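Local coordinates for glutathione S-transferase (Burkholderia glumae, PDB 4ISD), which binds glutathione and probably conjugates it to electrophilic substrates as a dimeric glutathione transferase, and is captured here with glutathione bound, at residues A21-V26 with S72-I77; L64-F69 with D82-A87; A92-D97 with A102-L107; G161-G164 with I168-T171; D172-L177 with E196-R201. All coordinates share one frame; numbering follows the deposited sequence.

Contact 1. Residues A21-V26 with S72-I77; sequences AMSAFV and SESSAI. With GSH (glutathione), chain F.
Ser23 and Ala24 of helix 19-31 face Ser74 and Ile77 at the start of helix 74-84, a contact of two serines, an alanine and an isoleucine that runs up to bound glutathione. At the beginning of the second segment Ser72 OG is hydrogen-bonded to the hydroxyls of Thr63, on strand 63-66, and Ser56, and its N reaches Gln106 of the second subunit. Glu73 follows at the N-cap position. Its chain bends back at chi2 (-68°), bringing OE1 to the ligand's amino nitrogen: GSH N1 donates to Glu73 OE1 at 2.8 Å, while OE2 is held by Arg60. Ser74 then takes the ligand's carboxylate with two donors, one for each oxygen. Its backbone N points at GSH O12 (3.0 Å, 163°), and Ser74 OG gives its proton to GSH O11 at 2.7 Å, with Arg112 as a further partner of that hydroxyl. Chi1 of 71° puts OG beside its own N-H, so that both face the carboxylate. Toward helix 19-31, Ser74 OG comes within 4.4 Å of Ser23 CB, and water 1 donates to Ser23 OG at 3.0 Å and, weakly, to Ser74 O. Asp172 bonds Ser23 OG as well. One turn on, Ile77 CG2 rests on Ala24 CB at 4.2 Å, closing the apolar end. Glu73 and Ser74 thus address both charges of the gamma-glutamyl head, alongside Arg112 and Gln46, and the helix dipole would also be expected to stabilise the carboxylate.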
# COMPACT_ATOMS: atom_id res chain seq x y z
N ALA A 21 -12.75 1.94 -4.24
CA ALA A 21 -13.97 1.21 -3.95
C ALA A 21 -14.15 0.18 -5.05
O ALA A 21 -14.38 -1.02 -4.80
CB ALA A 21 -15.15 2.15 -3.90
N MET A 22 -14.03 0.64 -6.29
CA MET A 22 -14.22 -0.21 -7.45
C MET A 22 -13.26 -1.40 -7.44
O MET A 22 -13.63 -2.53 -7.80
CB MET A 22 -14.02 0.61 -8.72
CG MET A 22 -14.12 -0.20 -9.98
SD MET A 22 -14.06 0.89 -11.40
CE MET A 22 -13.20 -0.20 -12.51
N SER A 23 -12.04 -1.14 -6.99
CA SER A 23 -11.03 -2.17 -6.90
C SER A 23 -11.44 -3.33 -5.99
O SER A 23 -11.27 -4.50 -6.35
CB SER A 23 -9.72 -1.57 -6.40
OG SER A 23 -8.69 -2.54 -6.48
N ALA A 24 -11.96 -3.00 -4.81
CA ALA A 24 -12.37 -4.04 -3.85
C ALA A 24 -13.58 -4.80 -4.38
O ALA A 24 -13.66 -6.03 -4.27
CB ALA A 24 -12.66 -3.43 -2.46
N PHE A 25 -14.52 -4.05 -4.93
CA PHE A 25 -15.69 -4.63 -5.55
C PHE A 25 -15.25 -5.63 -6.62
O PHE A 25 -15.84 -6.70 -6.76
CB PHE A 25 -16.57 -3.53 -6.16
CG PHE A 25 -17.80 -4.03 -6.87
CD1 PHE A 25 -17.71 -4.64 -8.12
CD2 PHE A 25 -19.06 -3.88 -6.29
CE1 PHE A 25 -18.86 -5.11 -8.79
CE2 PHE A 25 -20.20 -4.33 -6.94
CZ PHE A 25 -20.10 -4.95 -8.20
N VAL A 26 -14.20 -5.29 -7.37
CA VAL A 26 -13.79 -6.16 -8.47
C VAL A 26 -13.21 -7.46 -7.93
O VAL A 26 -13.43 -8.53 -8.51
CB VAL A 26 -12.83 -5.47 -9.47
CG1 VAL A 26 -12.09 -6.49 -10.32
CG2 VAL A 26 -13.61 -4.48 -10.36
N SER A 72 -10.13 -1.88 6.27
CA SER A 72 -10.05 -0.82 5.25
C SER A 72 -8.80 -0.96 4.35
O SER A 72 -8.07 -1.94 4.48
CB SER A 72 -10.10 0.57 5.89
OG SER A 72 -11.45 0.96 6.16
N GLU A 73 -8.58 0.00 3.46
CA GLU A 73 -7.48 -0.05 2.48
C GLU A 73 -7.67 -1.19 1.48
O GLU A 73 -7.45 -2.38 1.81
CB GLU A 73 -6.10 -0.13 3.14
CG GLU A 73 -5.73 1.08 3.98
CD GLU A 73 -5.53 2.33 3.14
OE1 GLU A 73 -4.75 2.24 2.17
OE2 GLU A 73 -6.16 3.38 3.44
N SER A 74 -8.05 -0.81 0.25
CA SER A 74 -8.44 -1.73 -0.80
C SER A 74 -7.38 -2.78 -1.15
O SER A 74 -7.73 -3.94 -1.43
CB SER A 74 -8.86 -0.96 -2.06
OG SER A 74 -7.75 -0.37 -2.70
N SER A 75 -6.11 -2.39 -1.15
CA SER A 75 -5.05 -3.37 -1.39
C SER A 75 -5.01 -4.43 -0.27
O SER A 75 -4.90 -5.62 -0.55
CB SER A 75 -3.68 -2.70 -1.60
OG SER A 75 -3.11 -2.19 -0.39
N ALA A 76 -5.12 -3.99 0.98
CA ALA A 76 -5.15 -4.91 2.12
C ALA A 76 -6.36 -5.85 2.04
O ALA A 76 -6.28 -7.04 2.41
CB ALA A 76 -5.16 -4.13 3.43
N ILE A 77 -7.47 -5.30 1.55
CA ILE A 77 -8.65 -6.10 1.26
C ILE A 77 -8.35 -7.19 0.21
O ILE A 77 -8.70 -8.36 0.41
CB ILE A 77 -9.83 -5.23 0.81
CG1 ILE A 77 -10.25 -4.29 1.94
CG2 ILE A 77 -10.99 -6.10 0.33
CD1 ILE A 77 -11.35 -3.30 1.57
N1 GSH F . -5.18 3.70 -0.16
CA1 GSH F . -6.60 3.76 0.07
C1 GSH F . -7.33 2.53 -0.42
O11 GSH F . -6.88 1.83 -1.37
O12 GSH F . -8.40 2.20 0.17
CB1 GSH F . -7.22 5.03 -0.46
CG1 GSH F . -8.69 5.09 -0.01
CD1 GSH F . -9.28 6.47 -0.36
OE1 GSH F . -8.54 7.38 -0.74
N2 GSH F . -10.72 6.70 -0.27
CA2 GSH F . -11.32 7.97 -0.59
C2 GSH F . -11.96 8.57 0.62
O2 GSH F . -12.47 7.87 1.48
CB2 GSH F . -12.40 7.80 -1.63
SG2 GSH F . -12.04 8.86 -3.01
N3 GSH F . -11.98 10.00 0.80
CA3 GSH F . -12.61 10.52 2.00
C3 GSH F . -11.51 11.09 2.86
O31 GSH F . -10.32 10.70 2.70
O32 GSH F . -11.79 11.96 3.73
O HOH W 1 -6.97 -3.99 -4.46

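Contact 2. Residues L64-F69 with D82-A87; sequences LQHDRF and DEVYPA
His66 NE2 and Tyr85 OH lie 2.6 Å apart in a hydrogen bond that is nearly straight (174°), in which either could be the donor. The hydroxyl comes in at the imidazole edge, in the ring plane. The two rings approach from opposite directions and meet rim to rim, with planes at 74°, so neither lies over the other. Chi1 of -173° swings the imidazole anti to its own backbone nitrogen and out toward the helix end. Beside the bond, Val84 CG1 packs against His66 CE1 at 3.8 Å while also resting over one face of the Tyr85 ring, toward its rim. Tyr80 and Tyr90, edge-to-face with His66 and Tyr85 respectively, and Ile8 of the first strand make this side compact. The far side is looser: past His66 the chain reverses in a type II' turn to Phe69, and there Asp67 and the exposed Arg68 make a long ion pair. On the helix, Glu83 is drawn to Arg101 of the second subunit. A hairpin of strands 63-66 and 69-72 followed by helix 74-84 is the beta-beta-alpha half of the thioredoxin-like domain of glutathione transferases, and this bond pins the hairpin end to the end of that helix.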
# COMPACT_ATOMS: atom_id res chain seq x y z
N LEU A 64 -14.13 -3.29 4.23
CA LEU A 64 -14.74 -4.61 4.11
C LEU A 64 -15.15 -5.14 5.49
O LEU A 64 -14.38 -5.07 6.44
CB LEU A 64 -13.78 -5.59 3.44
CG LEU A 64 -14.19 -7.06 3.33
CD1 LEU A 64 -15.11 -7.31 2.14
CD2 LEU A 64 -12.96 -7.97 3.27
N GLN A 65 -16.37 -5.64 5.59
CA GLN A 65 -16.77 -6.41 6.75
C GLN A 65 -16.93 -7.88 6.38
O GLN A 65 -17.83 -8.25 5.63
CB GLN A 65 -18.07 -5.89 7.36
CG GLN A 65 -18.54 -6.77 8.50
CD GLN A 65 -19.37 -6.03 9.52
OE1 GLN A 65 -19.92 -4.96 9.24
NE2 GLN A 65 -19.49 -6.60 10.72
N HIS A 66 -16.03 -8.70 6.91
CA HIS A 66 -16.03 -10.13 6.66
C HIS A 66 -16.44 -10.86 7.92
O HIS A 66 -15.66 -11.00 8.86
CB HIS A 66 -14.65 -10.61 6.20
CG HIS A 66 -14.64 -12.05 5.77
ND1 HIS A 66 -14.10 -13.05 6.54
CD2 HIS A 66 -15.12 -12.65 4.65
CE1 HIS A 66 -14.24 -14.21 5.92
NE2 HIS A 66 -14.85 -13.99 4.77
N ASP A 67 -17.68 -11.33 7.92
CA ASP A 67 -18.31 -11.93 9.10
C ASP A 67 -18.31 -10.90 10.23
O ASP A 67 -19.24 -10.09 10.33
CB ASP A 67 -17.62 -13.25 9.48
CG ASP A 67 -18.40 -14.04 10.51
OD1 ASP A 67 -19.23 -13.45 11.25
OD2 ASP A 67 -18.18 -15.27 10.60
N ARG A 68 -17.30 -10.91 11.09
CA ARG A 68 -17.24 -9.93 12.15
C ARG A 68 -16.06 -8.98 11.97
O ARG A 68 -16.04 -7.88 12.53
CB ARG A 68 -17.17 -10.61 13.51
CG ARG A 68 -18.41 -11.42 13.83
CD ARG A 68 -19.63 -10.54 13.82
NE ARG A 68 -20.47 -10.80 14.98
CZ ARG A 68 -21.32 -11.82 15.09
NH1 ARG A 68 -21.44 -12.70 14.10
NH2 ARG A 68 -22.04 -11.96 16.19
N PHE A 69 -15.12 -9.40 11.15
CA PHE A 69 -13.87 -8.70 10.94
C PHE A 69 -14.05 -7.52 10.00
O PHE A 69 -14.61 -7.66 8.92
CB PHE A 69 -12.89 -9.70 10.32
CG PHE A 69 -11.52 -9.16 10.06
CD1 PHE A 69 -10.71 -8.78 11.11
CD2 PHE A 69 -11.04 -9.06 8.75
CE1 PHE A 69 -9.44 -8.29 10.87
CE2 PHE A 69 -9.77 -8.58 8.50
CZ PHE A 69 -8.97 -8.20 9.57
N ASP A 82 -7.75 -12.83 -0.90
CA ASP A 82 -6.91 -13.83 -1.56
C ASP A 82 -6.40 -14.91 -0.61
O ASP A 82 -6.06 -16.00 -1.05
CB ASP A 82 -5.73 -13.15 -2.26
CG ASP A 82 -5.58 -13.60 -3.70
OD1 ASP A 82 -6.62 -13.73 -4.39
OD2 ASP A 82 -4.43 -13.82 -4.13
N GLU A 83 -6.34 -14.61 0.69
CA GLU A 83 -5.85 -15.58 1.66
C GLU A 83 -6.99 -16.43 2.21
O GLU A 83 -6.82 -17.63 2.46
CB GLU A 83 -5.10 -14.88 2.80
CG GLU A 83 -3.59 -14.90 2.61
CD GLU A 83 -2.86 -13.91 3.49
OE1 GLU A 83 -3.37 -13.61 4.59
OE2 GLU A 83 -1.79 -13.42 3.06
N VAL A 84 -8.14 -15.80 2.38
CA VAL A 84 -9.33 -16.47 2.90
C VAL A 84 -10.01 -17.30 1.82
O VAL A 84 -10.54 -18.38 2.08
CB VAL A 84 -10.34 -15.43 3.46
CG1 VAL A 84 -11.57 -16.11 4.02
CG2 VAL A 84 -9.67 -14.55 4.52
N TYR A 85 -9.98 -16.81 0.59
CA TYR A 85 -10.56 -17.55 -0.54
C TYR A 85 -9.51 -17.71 -1.60
O TYR A 85 -9.51 -16.97 -2.58
CB TYR A 85 -11.78 -16.81 -1.11
CG TYR A 85 -12.80 -16.52 -0.05
CD1 TYR A 85 -13.61 -17.54 0.45
CD2 TYR A 85 -12.92 -15.25 0.50
CE1 TYR A 85 -14.54 -17.27 1.45
CE2 TYR A 85 -13.83 -14.98 1.49
CZ TYR A 85 -14.63 -15.98 1.97
OH TYR A 85 -15.54 -15.69 2.95
N PRO A 86 -8.60 -18.67 -1.42
CA PRO A 86 -7.47 -18.81 -2.34
C PRO A 86 -7.73 -19.71 -3.57
O PRO A 86 -8.64 -20.55 -3.57
CB PRO A 86 -6.40 -19.44 -1.44
CG PRO A 86 -7.21 -20.33 -0.51
CD PRO A 86 -8.54 -19.63 -0.30
N ALA A 87 -6.92 -19.52 -4.61
CA ALA A 87 -6.73 -20.52 -5.65
C ALA A 87 -6.31 -21.82 -4.99
O ALA A 87 -5.62 -21.80 -3.97
CB ALA A 87 -5.65 -20.06 -6.61

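Contact 3. Residues A92-D97 with A102-L107; sequences AVLPAD and ALARQL
Pro95 and Leu94 pack against Ala104 and Arg105, setting the segment that leads into helix 98-113 against the helix's own second turn. The apolar part centres on the methyl of Ala104. Pro95 CD sits 3.8 Å from Ala104 CB, the pyrrolidine ring offering its CD and CG side, and Leu94 CD2 approaches the same CB more loosely at 4.4 Å. Phe163 and Ala169 also touch Ala104, so its small side chain is met by three parts of the chain.

The other leucine branch turns to a charged neighbour: Leu94 CD1 lies 4.2 Å from Arg105 NE, approaching the guanidinium obliquely. Arg105 gets there because its chain is fully extended beyond CB (chi2 171°, chi3 176°), which carries the charged group out past the helix. Its NE is paired with Glu79 in the same chain and its NH1 with Glu83 of the second subunit, so the leucine packs beside an ion network at the dimer interface. This is the linker of the glutathione transferase fold: residues 92-97 belong to the connection from the thioredoxin-like N-terminal domain to the all-helical C-terminal one, and helix 98-113 is the first helix of the latter.

Polar contacts tie the linker both to its own helix and to its neighbours. Asp97 is the N-cap of that helix, its carboxylate capping a backbone N-H there, and OD2 also bonds Thr100 OG1. Asp82, on helix 74-84, accepts a hydrogen bond from Val93 N, Val93 also pairs through its backbone with Ile168, and Pro95 O receives a weak bond from Arg101 NE.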
# COMPACT_ATOMS: atom_id res chain seq x y z
N ALA A 92 -7.82 -16.41 -8.16
CA ALA A 92 -6.85 -15.52 -7.51
C ALA A 92 -6.81 -14.15 -8.16
O ALA A 92 -6.82 -14.02 -9.39
CB ALA A 92 -5.47 -16.14 -7.52
N VAL A 93 -6.73 -13.12 -7.33
CA VAL A 93 -6.61 -11.76 -7.83
C VAL A 93 -5.16 -11.28 -7.80
O VAL A 93 -4.85 -10.18 -8.28
CB VAL A 93 -7.49 -10.81 -7.03
CG1 VAL A 93 -8.96 -11.25 -7.15
CG2 VAL A 93 -7.02 -10.74 -5.57
N LEU A 94 -4.29 -12.11 -7.21
CA LEU A 94 -2.85 -11.84 -7.21
C LEU A 94 -2.08 -12.95 -7.93
O LEU A 94 -2.43 -14.12 -7.82
CB LEU A 94 -2.33 -11.72 -5.77
CG LEU A 94 -2.52 -10.43 -4.97
CD1 LEU A 94 -1.68 -10.50 -3.68
CD2 LEU A 94 -2.19 -9.17 -5.80
N PRO A 95 -1.02 -12.57 -8.67
CA PRO A 95 -0.17 -13.53 -9.38
C PRO A 95 0.42 -14.62 -8.48
O PRO A 95 0.75 -14.36 -7.32
CB PRO A 95 0.95 -12.66 -9.97
CG PRO A 95 0.34 -11.31 -10.10
CD PRO A 95 -0.63 -11.17 -8.94
N ALA A 96 0.52 -15.83 -9.03
CA ALA A 96 1.03 -17.01 -8.33
C ALA A 96 2.54 -16.97 -8.21
O ALA A 96 3.11 -17.47 -7.25
CB ALA A 96 0.61 -18.28 -9.08
N ASP A 97 3.19 -16.40 -9.23
CA ASP A 97 4.64 -16.32 -9.26
C ASP A 97 5.14 -15.32 -8.22
O ASP A 97 4.71 -14.16 -8.19
CB ASP A 97 5.12 -15.96 -10.66
CG ASP A 97 6.61 -15.79 -10.74
OD1 ASP A 97 7.33 -16.82 -10.75
OD2 ASP A 97 7.08 -14.62 -10.81
N ALA A 102 5.22 -9.89 -6.24
CA ALA A 102 5.88 -8.70 -5.68
C ALA A 102 5.71 -7.48 -6.60
O ALA A 102 5.60 -6.34 -6.13
CB ALA A 102 7.37 -8.98 -5.35
N LEU A 103 5.67 -7.73 -7.91
CA LEU A 103 5.52 -6.63 -8.87
C LEU A 103 4.10 -6.05 -8.87
O LEU A 103 3.91 -4.83 -9.06
CB LEU A 103 5.93 -7.07 -10.27
CG LEU A 103 7.42 -7.41 -10.38
CD1 LEU A 103 7.80 -7.73 -11.80
CD2 LEU A 103 8.25 -6.25 -9.84
N ALA A 104 3.10 -6.90 -8.67
CA ALA A 104 1.73 -6.43 -8.61
C ALA A 104 1.56 -5.62 -7.32
O ALA A 104 0.96 -4.54 -7.33
CB ALA A 104 0.76 -7.59 -8.67
N ARG A 105 2.09 -6.14 -6.23
CA ARG A 105 2.08 -5.43 -4.96
C ARG A 105 2.75 -4.07 -5.09
O ARG A 105 2.23 -3.05 -4.60
CB ARG A 105 2.76 -6.26 -3.88
CG ARG A 105 1.86 -7.37 -3.33
CD ARG A 105 2.68 -8.28 -2.43
NE ARG A 105 1.89 -9.30 -1.78
CZ ARG A 105 2.38 -10.48 -1.42
NH1 ARG A 105 3.65 -10.78 -1.69
NH2 ARG A 105 1.59 -11.37 -0.82
N GLN A 106 3.91 -4.05 -5.75
CA GLN A 106 4.54 -2.78 -6.09
C GLN A 106 3.63 -1.83 -6.88
O GLN A 106 3.53 -0.64 -6.55
CB GLN A 106 5.81 -3.02 -6.89
CG GLN A 106 6.31 -1.78 -7.59
CD GLN A 106 7.62 -2.03 -8.32
OE1 GLN A 106 8.70 -1.66 -7.82
NE2 GLN A 106 7.53 -2.66 -9.49
N LEU A 107 2.98 -2.33 -7.92
CA LEU A 107 2.15 -1.47 -8.76
C LEU A 107 0.98 -0.87 -7.96
O LEU A 107 0.75 0.35 -8.01
CB LEU A 107 1.68 -2.21 -10.03
CG LEU A 107 0.86 -1.51 -11.12
CD1 LEU A 107 1.46 -0.16 -11.53
CD2 LEU A 107 0.70 -2.42 -12.34

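Contact 4. Residues G161-G164 with I168-T171; sequences GVFG and IADT
Val162 N donates to Asp170 OD1 at 2.7 Å, the bond that joins the loop 161-164 to the first turn of helix 168-177. It is nearly straight (172°) and meets the carboxylate on its syn side, 24° out of the carboxylate plane. Gly161 CA lies beside the same oxygen, 3.4 Å from Asp170 OD1, and the Val162 methyl CG2 lies alongside. Asp170 CG stands anti to the carbonyl carbon (chi1 -65°), which turns the carboxylate toward the loop. Water 2 extends the grip by one residue, accepting from Phe163 N at 2.9 Å and donating to Asp170 OD2. Next to this polar centre is a looser apolar touch, with Ala169 CB 4.5 Å from Phe163 CE2 at the edge of the phenyl ring.

The next shell explains how these groups are kept in place. Tyr194 OH, from helix 189-199, also bonds Asp170 OD1, and Cys167 N bonds OD2, so each carboxylate oxygen has more than one partner in this buried spot. The loop is a tight reversal in itself: Gly161 N bonds Gly164 O at 2.7 Å. Beyond it, the Phe163 ring is received by Thr100 and Leu103 of helix 98-113. The bond from Cys167 N, three residues earlier, to Asp170 OD2 corresponds to the aspartate half of the N-capping box known at the start of this helix in the glutathione transferase C-terminal domain, with cysteine where a serine or threonine is usual.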
# COMPACT_ATOMS: atom_id res chain seq x y z
N GLY A 161 -3.01 -8.73 -19.37
CA GLY A 161 -2.68 -7.85 -18.26
C GLY A 161 -1.22 -7.46 -18.37
O GLY A 161 -0.51 -7.95 -19.26
N VAL A 162 -0.76 -6.58 -17.48
CA VAL A 162 0.65 -6.18 -17.47
C VAL A 162 1.57 -7.38 -17.19
O VAL A 162 2.74 -7.40 -17.61
CB VAL A 162 0.96 -5.04 -16.43
CG1 VAL A 162 0.34 -3.71 -16.86
CG2 VAL A 162 0.48 -5.42 -15.04
N PHE A 163 1.06 -8.38 -16.49
CA PHE A 163 1.88 -9.54 -16.18
C PHE A 163 1.47 -10.77 -17.00
O PHE A 163 2.09 -11.83 -16.90
CB PHE A 163 1.88 -9.82 -14.67
CG PHE A 163 2.27 -8.63 -13.84
CD1 PHE A 163 3.54 -8.06 -13.97
CD2 PHE A 163 1.38 -8.07 -12.93
CE1 PHE A 163 3.91 -6.96 -13.22
CE2 PHE A 163 1.75 -6.95 -12.16
CZ PHE A 163 3.01 -6.40 -12.31
N GLY A 164 0.45 -10.62 -17.84
CA GLY A 164 -0.08 -11.72 -18.62
C GLY A 164 -1.50 -11.97 -18.17
O GLY A 164 -2.41 -11.22 -18.54
N ILE A 168 -5.62 -8.02 -9.96
CA ILE A 168 -6.29 -6.81 -9.49
C ILE A 168 -5.47 -5.55 -9.77
O ILE A 168 -6.03 -4.46 -9.89
CB ILE A 168 -6.67 -6.87 -7.97
CG1 ILE A 168 -7.66 -5.76 -7.64
CG2 ILE A 168 -5.44 -6.80 -7.07
CD1 ILE A 168 -8.91 -5.82 -8.48
N ALA A 169 -4.15 -5.70 -9.91
CA ALA A 169 -3.27 -4.57 -10.23
C ALA A 169 -3.64 -3.92 -11.55
O ALA A 169 -3.48 -2.71 -11.69
CB ALA A 169 -1.83 -5.00 -10.27
N ASP A 170 -4.14 -4.73 -12.49
CA ASP A 170 -4.53 -4.27 -13.83
C ASP A 170 -5.75 -3.35 -13.82
O ASP A 170 -5.77 -2.34 -14.53
CB ASP A 170 -4.81 -5.43 -14.79
CG ASP A 170 -3.57 -6.25 -15.08
OD1 ASP A 170 -2.62 -5.68 -15.67
OD2 ASP A 170 -3.54 -7.47 -14.72
N THR A 171 -6.76 -3.69 -13.02
CA THR A 171 -7.90 -2.80 -12.83
C THR A 171 -7.40 -1.47 -12.28
O THR A 171 -7.79 -0.40 -12.76
CB THR A 171 -8.90 -3.36 -11.81
OG1 THR A 171 -9.19 -4.73 -12.11
CG2 THR A 171 -10.20 -2.56 -11.85
O HOH W 2 -1.42 -8.69 -15.09

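Contact 5. Residues D172-L177 with E196-R201; sequences DFALML and ERQWAR
Leu175 lays its CD2 methyl against the six-membered ring of Trp199, with CZ2 the nearest atom at 3.3 Å and CE2 at 3.6 Å. The two side chains cross at about a right angle, and the methyl comes obliquely to the indole. Leucine CG stands anti to its carbonyl carbon (chi1 -57°), and the branch therefore bends over toward helix 189-199. One residue earlier, Ala174 points toward helix 189-199 and its CB meets Gln198 CB at 3.5 Å; Ala174 CA and Gln198 CA are 6.4 Å apart, a close approach consistent with the small side chain. The Gln198 chain then folds at chi2 (-54°), carrying its amide away from the methyl contact toward Tyr160 and Trp166. Met22 of helix 19-31 packs on both Leu175 and Trp199, so the pair also meets the N-terminal domain. Phe173 leads away from the contact, to Leu107 and Leu147. The indole N-H is served by Asn178 OD1, just past the segment, while Asp172 is held by Arg112 and Gln108. No hydrogen bond joins the two segments: they adhere through methyl, methylene and indole surfaces, while the indole N-H and the Asp172 carboxylate find their partners outside the pair.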
# COMPACT_ATOMS: atom_id res chain seq x y z
N ASP A 172 -6.54 -1.55 -11.27
CA ASP A 172 -6.01 -0.36 -10.62
C ASP A 172 -5.24 0.50 -11.59
O ASP A 172 -5.39 1.72 -11.62
CB ASP A 172 -5.10 -0.76 -9.46
CG ASP A 172 -5.88 -1.26 -8.27
OD1 ASP A 172 -7.13 -1.09 -8.28
OD2 ASP A 172 -5.24 -1.82 -7.34
N PHE A 173 -4.40 -0.17 -12.40
CA PHE A 173 -3.59 0.51 -13.40
C PHE A 173 -4.49 1.19 -14.44
O PHE A 173 -4.29 2.36 -14.77
CB PHE A 173 -2.67 -0.49 -14.10
CG PHE A 173 -1.49 0.15 -14.77
CD1 PHE A 173 -1.02 1.38 -14.34
CD2 PHE A 173 -0.86 -0.47 -15.84
CE1 PHE A 173 0.07 1.97 -14.94
CE2 PHE A 173 0.22 0.12 -16.46
CZ PHE A 173 0.69 1.35 -16.01
N ALA A 174 -5.48 0.44 -14.92
CA ALA A 174 -6.36 0.93 -15.98
C ALA A 174 -7.12 2.16 -15.51
O ALA A 174 -7.20 3.15 -16.25
CB ALA A 174 -7.31 -0.15 -16.42
N LEU A 175 -7.65 2.10 -14.29
CA LEU A 175 -8.28 3.29 -13.70
C LEU A 175 -7.33 4.48 -13.68
O LEU A 175 -7.69 5.56 -14.13
CB LEU A 175 -8.81 3.02 -12.29
CG LEU A 175 -9.81 1.85 -12.30
CD1 LEU A 175 -10.52 1.67 -10.96
CD2 LEU A 175 -10.80 2.05 -13.43
N MET A 176 -6.11 4.26 -13.19
CA MET A 176 -5.13 5.35 -13.07
C MET A 176 -4.75 5.89 -14.43
O MET A 176 -4.64 7.11 -14.59
CB MET A 176 -3.88 4.89 -12.31
CG MET A 176 -2.81 5.97 -12.09
SD MET A 176 -3.23 7.33 -10.95
CE MET A 176 -4.27 6.52 -9.75
N LEU A 177 -4.59 5.00 -15.42
CA LEU A 177 -4.21 5.44 -16.76
C LEU A 177 -5.20 6.41 -17.40
O LEU A 177 -4.87 7.07 -18.38
CB LEU A 177 -3.94 4.26 -17.70
CG LEU A 177 -2.69 3.43 -17.36
CD1 LEU A 177 -2.66 2.16 -18.20
CD2 LEU A 177 -1.41 4.25 -17.54
N GLU A 196 -9.18 -0.18 -22.42
CA GLU A 196 -10.47 -0.59 -22.95
C GLU A 196 -10.76 -2.04 -22.55
O GLU A 196 -11.84 -2.36 -22.05
CB GLU A 196 -10.50 -0.44 -24.47
CG GLU A 196 -11.90 -0.58 -25.09
CD GLU A 196 -11.89 -0.51 -26.60
OE1 GLU A 196 -10.90 -0.03 -27.19
OE2 GLU A 196 -12.90 -0.92 -27.21
N ARG A 197 -9.76 -2.89 -22.79
CA ARG A 197 -9.75 -4.30 -22.41
C ARG A 197 -10.18 -4.46 -20.94
O ARG A 197 -11.12 -5.21 -20.62
CB ARG A 197 -8.30 -4.76 -22.54
CG ARG A 197 -8.03 -6.15 -23.01
CD ARG A 197 -6.50 -6.37 -22.98
NE ARG A 197 -5.78 -5.45 -23.87
CZ ARG A 197 -4.47 -5.23 -23.84
NH1 ARG A 197 -3.71 -5.84 -22.94
NH2 ARG A 197 -3.91 -4.38 -24.71
N GLN A 198 -9.47 -3.75 -20.06
CA GLN A 198 -9.67 -3.83 -18.62
C GLN A 198 -11.03 -3.31 -18.13
O GLN A 198 -11.60 -3.87 -17.20
CB GLN A 198 -8.53 -3.12 -17.87
CG GLN A 198 -7.15 -3.76 -18.06
CD GLN A 198 -7.13 -5.24 -17.72
OE1 GLN A 198 -7.86 -5.69 -16.84
NE2 GLN A 198 -6.30 -6.02 -18.43
N TRP A 199 -11.54 -2.25 -18.75
CA TRP A 199 -12.90 -1.76 -18.45
C TRP A 199 -14.02 -2.70 -18.92
O TRP A 199 -15.17 -2.55 -18.50
CB TRP A 199 -13.13 -0.37 -19.06
CG TRP A 199 -12.71 0.73 -18.16
CD1 TRP A 199 -11.49 1.36 -18.13
CD2 TRP A 199 -13.49 1.33 -17.12
NE1 TRP A 199 -11.48 2.32 -17.14
CE2 TRP A 199 -12.69 2.32 -16.51
CE3 TRP A 199 -14.79 1.13 -16.64
CZ2 TRP A 199 -13.16 3.10 -15.46
CZ3 TRP A 199 -15.25 1.90 -15.61
CH2 TRP A 199 -14.43 2.87 -15.02
N ALA A 200 -13.69 -3.66 -19.78
CA ALA A 200 -14.68 -4.56 -20.38
C ALA A 200 -14.90 -5.87 -19.61
O ALA A 200 -15.75 -6.68 -19.98
CB ALA A 200 -14.32 -4.87 -21.86
N ARG A 201 -14.13 -6.09 -18.55
CA ARG A 201 -14.32 -7.29 -17.72
C ARG A 201 -15.72 -7.28 -17.12
O ARG A 201 -16.21 -6.23 -16.71
CB ARG A 201 -13.23 -7.38 -16.64
CG ARG A 201 -11.82 -7.55 -17.22
CD ARG A 201 -10.78 -7.89 -16.19
NE ARG A 201 -11.09 -9.13 -15.49
CZ ARG A 201 -10.64 -10.33 -15.85
NH1 ARG A 201 -9.85 -10.46 -16.91
NH2 ARG A 201 -10.98 -11.40 -15.15

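In the fold
Contact 1 meets the ligand directly, whereas Leu175 of contact 5 and Arg105 of contact 3 have side chains about 10 and 11 Å from a bound glutathione. Helix 74-84 serves contacts 1 and 2, whose centres are 12 Å apart and which touch where Ile77 CD1 packs on Leu64 CB at 3.8 Å. Contacts 4 and 5 share helix 168-177, the partner of helix 19-31: Ser23 OG of contact 1 reaches Asp172 OD1 of contact 5 at 2.8 Å, a probable hydrogen bond across the domain boundary. Contact 3 joins the two halves, with Asp82 OD2 of contact 2 packing on Leu94 CB (3.4 Å) and contact 4 centred 8 Å away. Contacts 1, 2 and 3 also meet the second subunit.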